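Local coordinates for uncharacterized protein (Nostoc punctiforme, PDB 2QDR) that is of unknown biological role but is a putative dioxygenase with a double-stranded beta-helix fold, at the interface of chains A and B and the interface of chains A and C. Numbering follows the deposited sequence. Chains: chain A/B/C, Uncharacterized protein.

Contact 1: the interface of chains A and B. Residues chain A 127, 183-186; chain B 51, 235, 267, 269, 296.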
# COMPACT_ATOMS: atom_id res chain seq x y z
N TRP A 127 -15.50 34.82 13.38
CA TRP A 127 -15.08 33.48 13.81
C TRP A 127 -14.59 33.30 15.25
O TRP A 127 -13.72 34.04 15.70
CB TRP A 127 -13.97 33.01 12.89
CG TRP A 127 -14.37 33.03 11.46
CD1 TRP A 127 -15.20 32.15 10.84
CD2 TRP A 127 -13.92 33.94 10.45
NE1 TRP A 127 -15.33 32.47 9.51
CE2 TRP A 127 -14.55 33.56 9.25
CE3 TRP A 127 -13.07 35.06 10.46
CZ2 TRP A 127 -14.35 34.26 8.05
CZ3 TRP A 127 -12.87 35.75 9.27
CH2 TRP A 127 -13.50 35.35 8.09
N PHE A 183 -3.69 33.76 4.53
CA PHE A 183 -4.65 34.00 5.63
C PHE A 183 -5.44 32.76 6.08
O PHE A 183 -6.22 32.19 5.31
CB PHE A 183 -5.58 35.17 5.24
CG PHE A 183 -6.61 35.55 6.29
CD1 PHE A 183 -6.23 35.83 7.60
CD2 PHE A 183 -7.94 35.77 5.94
CE1 PHE A 183 -7.18 36.21 8.56
CE2 PHE A 183 -8.89 36.17 6.89
CZ PHE A 183 -8.50 36.40 8.20
N ILE A 184 -5.20 32.35 7.33
CA ILE A 184 -5.86 31.23 7.97
C ILE A 184 -6.71 31.91 9.03
O ILE A 184 -6.21 32.17 10.13
CB ILE A 184 -4.85 30.21 8.56
CG1 ILE A 184 -3.92 29.69 7.45
CG2 ILE A 184 -5.59 29.03 9.27
CD1 ILE A 184 -2.82 28.76 7.92
N PRO A 185 -7.97 32.28 8.71
CA PRO A 185 -8.80 32.99 9.70
C PRO A 185 -9.08 32.25 11.01
O PRO A 185 -9.00 32.87 12.07
CB PRO A 185 -10.13 33.24 8.96
CG PRO A 185 -10.11 32.35 7.78
CD PRO A 185 -8.68 32.12 7.42
N ALA A 186 -9.37 30.96 10.94
CA ALA A 186 -9.66 30.18 12.14
C ALA A 186 -9.55 28.69 11.86
O ALA A 186 -10.26 28.18 11.00
CB ALA A 186 -11.06 30.51 12.66
N ARG B 51 -18.06 37.19 1.25
CA ARG B 51 -18.02 36.09 2.22
C ARG B 51 -19.39 35.51 2.61
O ARG B 51 -19.55 34.99 3.73
CB ARG B 51 -17.29 36.56 3.47
CG ARG B 51 -15.96 37.20 3.17
CD ARG B 51 -15.23 37.49 4.42
NE ARG B 51 -13.91 38.03 4.15
CZ ARG B 51 -13.04 38.41 5.09
NH1 ARG B 51 -13.35 38.32 6.39
NH2 ARG B 51 -11.86 38.89 4.73
N ILE B 235 -14.96 26.88 6.69
CA ILE B 235 -14.47 28.18 6.29
C ILE B 235 -13.75 27.85 4.98
O ILE B 235 -12.79 27.07 4.96
CB ILE B 235 -13.56 28.83 7.31
CG1 ILE B 235 -14.34 29.12 8.59
CG2 ILE B 235 -12.98 30.13 6.73
CD1 ILE B 235 -13.49 29.54 9.76
N PHE B 267 -13.76 33.07 1.60
CA PHE B 267 -13.96 33.16 3.07
C PHE B 267 -15.42 33.03 3.56
O PHE B 267 -15.77 33.56 4.60
CB PHE B 267 -13.27 34.41 3.64
CG PHE B 267 -11.85 34.53 3.22
CD1 PHE B 267 -10.88 33.69 3.78
CD2 PHE B 267 -11.47 35.43 2.25
CE1 PHE B 267 -9.57 33.76 3.37
CE2 PHE B 267 -10.17 35.51 1.85
CZ PHE B 267 -9.20 34.67 2.41
N THR B 269 -18.55 30.90 5.12
CA THR B 269 -18.63 29.92 6.19
C THR B 269 -19.82 29.03 5.87
O THR B 269 -20.96 29.34 6.20
CB THR B 269 -18.78 30.61 7.55
OG1 THR B 269 -17.76 31.60 7.70
CG2 THR B 269 -18.66 29.60 8.68
N LEU B 296 -11.09 24.66 6.20
CA LEU B 296 -11.03 24.67 7.65
C LEU B 296 -12.33 24.29 8.34
O LEU B 296 -13.30 25.04 8.28
CB LEU B 296 -10.62 26.09 8.05
CG LEU B 296 -9.35 26.66 7.39
CD1 LEU B 296 -9.25 28.16 7.57
CD2 LEU B 296 -8.10 25.96 7.93

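Contact 2: the interface of chains A and C. Residues chain A 132, 189-190, 194, 208, 221, 223, 280; chain C 226-227, 276.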
# COMPACT_ATOMS: atom_id res chain seq x y z
N HIS A 132 -7.35 25.71 21.87
CA HIS A 132 -6.45 25.15 20.84
C HIS A 132 -6.82 25.56 19.38
O HIS A 132 -6.43 24.88 18.42
CB HIS A 132 -6.32 23.62 21.02
CG HIS A 132 -5.68 23.22 22.31
ND1 HIS A 132 -4.86 22.12 22.41
CD2 HIS A 132 -5.62 23.84 23.52
CE1 HIS A 132 -4.43 22.01 23.65
NE2 HIS A 132 -4.86 23.04 24.35
N SER A 189 -7.90 23.12 15.75
CA SER A 189 -7.03 21.95 15.71
C SER A 189 -7.68 20.70 16.30
O SER A 189 -7.35 19.60 15.87
CB SER A 189 -5.69 22.22 16.42
OG SER A 189 -5.85 22.41 17.80
N LYS A 190 -8.61 20.89 17.24
CA LYS A 190 -9.33 19.76 17.86
C LYS A 190 -10.12 18.94 16.82
O LYS A 190 -10.17 17.73 16.91
CB LYS A 190 -10.25 20.24 19.01
CG LYS A 190 -9.54 21.04 20.12
CD LYS A 190 -10.41 21.38 21.33
CE LYS A 190 -11.67 22.17 20.97
NZ LYS A 190 -11.40 23.41 20.18
N TRP A 194 -5.38 13.37 13.44
CA TRP A 194 -3.94 13.09 13.57
C TRP A 194 -3.41 12.36 12.35
O TRP A 194 -4.09 11.48 11.81
CB TRP A 194 -3.61 12.26 14.82
CG TRP A 194 -3.77 13.00 16.09
CD1 TRP A 194 -4.77 12.84 17.00
CD2 TRP A 194 -2.92 14.03 16.59
NE1 TRP A 194 -4.57 13.69 18.05
CE2 TRP A 194 -3.45 14.44 17.83
CE3 TRP A 194 -1.76 14.65 16.12
CZ2 TRP A 194 -2.88 15.47 18.59
CZ3 TRP A 194 -1.19 15.68 16.87
CH2 TRP A 194 -1.74 16.07 18.09
N LYS A 208 -0.09 17.26 13.70
CA LYS A 208 -1.23 18.01 13.16
C LYS A 208 -0.71 19.31 12.58
O LYS A 208 -0.46 20.25 13.33
CB LYS A 208 -2.30 18.37 14.18
CG LYS A 208 -3.33 17.33 14.46
CD LYS A 208 -4.32 17.86 15.48
CE LYS A 208 -5.34 16.81 15.81
NZ LYS A 208 -6.40 17.29 16.72
N LEU A 221 1.03 20.70 15.82
CA LEU A 221 0.82 20.11 17.13
C LEU A 221 1.44 18.74 17.04
O LEU A 221 1.25 18.06 16.03
CB LEU A 221 -0.65 20.01 17.53
CG LEU A 221 -1.26 21.21 18.27
CD1 LEU A 221 -0.82 22.55 17.70
CD2 LEU A 221 -2.77 21.08 18.27
N ALA A 223 1.81 15.08 19.05
CA ALA A 223 1.24 14.21 20.07
C ALA A 223 2.25 13.10 20.25
O ALA A 223 2.48 12.34 19.31
CB ALA A 223 -0.09 13.65 19.64
N LEU A 280 1.05 16.56 24.61
CA LEU A 280 0.66 17.38 23.47
C LEU A 280 1.55 18.62 23.51
O LEU A 280 1.70 19.23 24.56
CB LEU A 280 -0.81 17.80 23.54
CG LEU A 280 -1.37 18.64 22.39
CD1 LEU A 280 -1.20 17.98 21.05
CD2 LEU A 280 -2.85 18.95 22.65
N PRO C 226 -4.55 12.91 22.08
CA PRO C 226 -5.31 14.11 22.48
C PRO C 226 -6.45 14.45 21.50
O PRO C 226 -6.55 13.83 20.45
CB PRO C 226 -4.25 15.22 22.48
CG PRO C 226 -2.96 14.51 22.65
CD PRO C 226 -3.11 13.20 21.97
N HIS C 227 -7.28 15.43 21.84
CA HIS C 227 -8.43 15.87 21.01
C HIS C 227 -9.29 14.72 20.44
O HIS C 227 -9.73 14.77 19.29
CB HIS C 227 -7.97 16.75 19.84
CG HIS C 227 -7.14 17.92 20.25
ND1 HIS C 227 -6.12 18.41 19.46
CD2 HIS C 227 -7.13 18.66 21.38
CE1 HIS C 227 -5.56 19.44 20.06
NE2 HIS C 227 -6.15 19.61 21.23
N ASP C 276 -9.48 15.82 25.76
CA ASP C 276 -8.63 16.80 25.13
C ASP C 276 -7.15 16.49 25.35
O ASP C 276 -6.31 16.92 24.55
CB ASP C 276 -8.93 18.20 25.69
CG ASP C 276 -10.38 18.65 25.46
OD1 ASP C 276 -11.14 17.93 24.79
OD2 ASP C 276 -10.75 19.73 25.97

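Contact 1: the interface of chains A and B
A:Trp127 meets B:Thr269 through a polar bond: the indole NE1 donates to the threonine hydroxyl OG1 at 3.2 Å. The angle at the hydrogen is 154° and the oxygen sits slightly tilted from the indole plane. B:Thr269 points OG1 across because it lies anti to its own carbonyl carbon (chi1 -52°).

Apolar packing surrounds this bond. The tip of B:Ile235, CD1, comes up against the pyrrole part of the indole, 3.3 Å from A:Trp127 CD1, and also touches the methyl of A:Ala186. Its other branch, CG2, lies antiparallel alongside A:Pro185, 3.8 Å from A:Pro185 CG. A:Pro185 also backs one face of the indole with its CB. B:Leu296 brings CD1 alongside the proline, 4.0 Å from A:Pro185 CD, and against the oxygen end of the A:Ala186 carbonyl.

An aromatic contact and an arginine close the far end. The A:Phe183 edge meets the B:Phe267 ring, with A:Phe183 CD2 3.6 Å from B:Phe267 CE1 and the planes 58° apart. The extended B:Arg51 chain reaches the edge of the benzo ring, where NH1 lies in van der Waals contact 3.4 Å from A:Trp127 CH2.

Together these groups fit strand 127-129 and segment 183-186 onto chain B. They probably help hold the two copies together in the deposited assembly, although the structure alone does not show that this pairing is biological.

Contact 2: the interface of chains A and C
C:His227 pushes its imidazole into chain A, and both ring nitrogens find partners there. ND1 accepts a hydrogen bond from the side-chain amine NZ of A:Lys208 at 3.0 Å, with NZ close to the imidazole plane. At the opposite edge NE2 lies 3.1 Å from A:His132 ND1, a hydrogen bond whose proton is probably carried by NE2, since ND1 is already accepting. The two imidazoles stand nearly perpendicular, their planes 85° apart, and NE2 sits well off the A:His132 plane, so this bond is poorly directed.

Carbon groups pack round the ring. A:Lys190 crosses one face with its CG, 3.9 Å from the ring centroid, while its bent outer chain turns NZ away. A:Leu221 CD2 comes to the edge at CE1, in the ring plane. A:Leu280 CD2 approaches from the other side of the plane to A:Lys190, beyond the rim and 3.8 Å from C:His227 CE1. An alanine in place of C:His227 would probably leave A:Lys208 NZ and A:His132 ND1 without their partner across the interface and open a gap beside A:Lys190 and the two leucines.

Next door, C:Pro226 offers its carbonyl O to A:Trp194 NE1, a nearly straight bond (175° at the hydrogen) in the indole plane, though it meets the oxygen from above the carbonyl plane. The proline ring rests against A:Leu280, A:Ala223 and the indole CZ2.

A second shell fixes these groups. The A:Lys208 chain, extended beyond CG, lays CE over the middle of one A:Trp194 face, while A:Ala223 CB covers the other. A:Ser189 turns OG into the crowded position (chi1 67°) and donates to A:His132 O, tying the histidine's backbone to the short helix 189-191. That helix also steadies the lysine: A:Lys208 NZ donates to the carbonyl A:Ser189 O at 2.6 Å.

The C-alpha centres of contact 1 and contact 2 lie about 19 Å apart, and the two face different neighbours, so one copy can bind chains B and C at once. No residue is common to both, but the chain passes directly from one to the other: strand 184-188 serves contact 1 and runs straight into the 3-10 helix 189-191 of contact 2, while A:Trp127 and A:His132 are close in sequence. The interface holding contact 2 is two-fold symmetric and that of contact 1 is not exactly so; such unlike joints could together build the eight-copy deposited assembly.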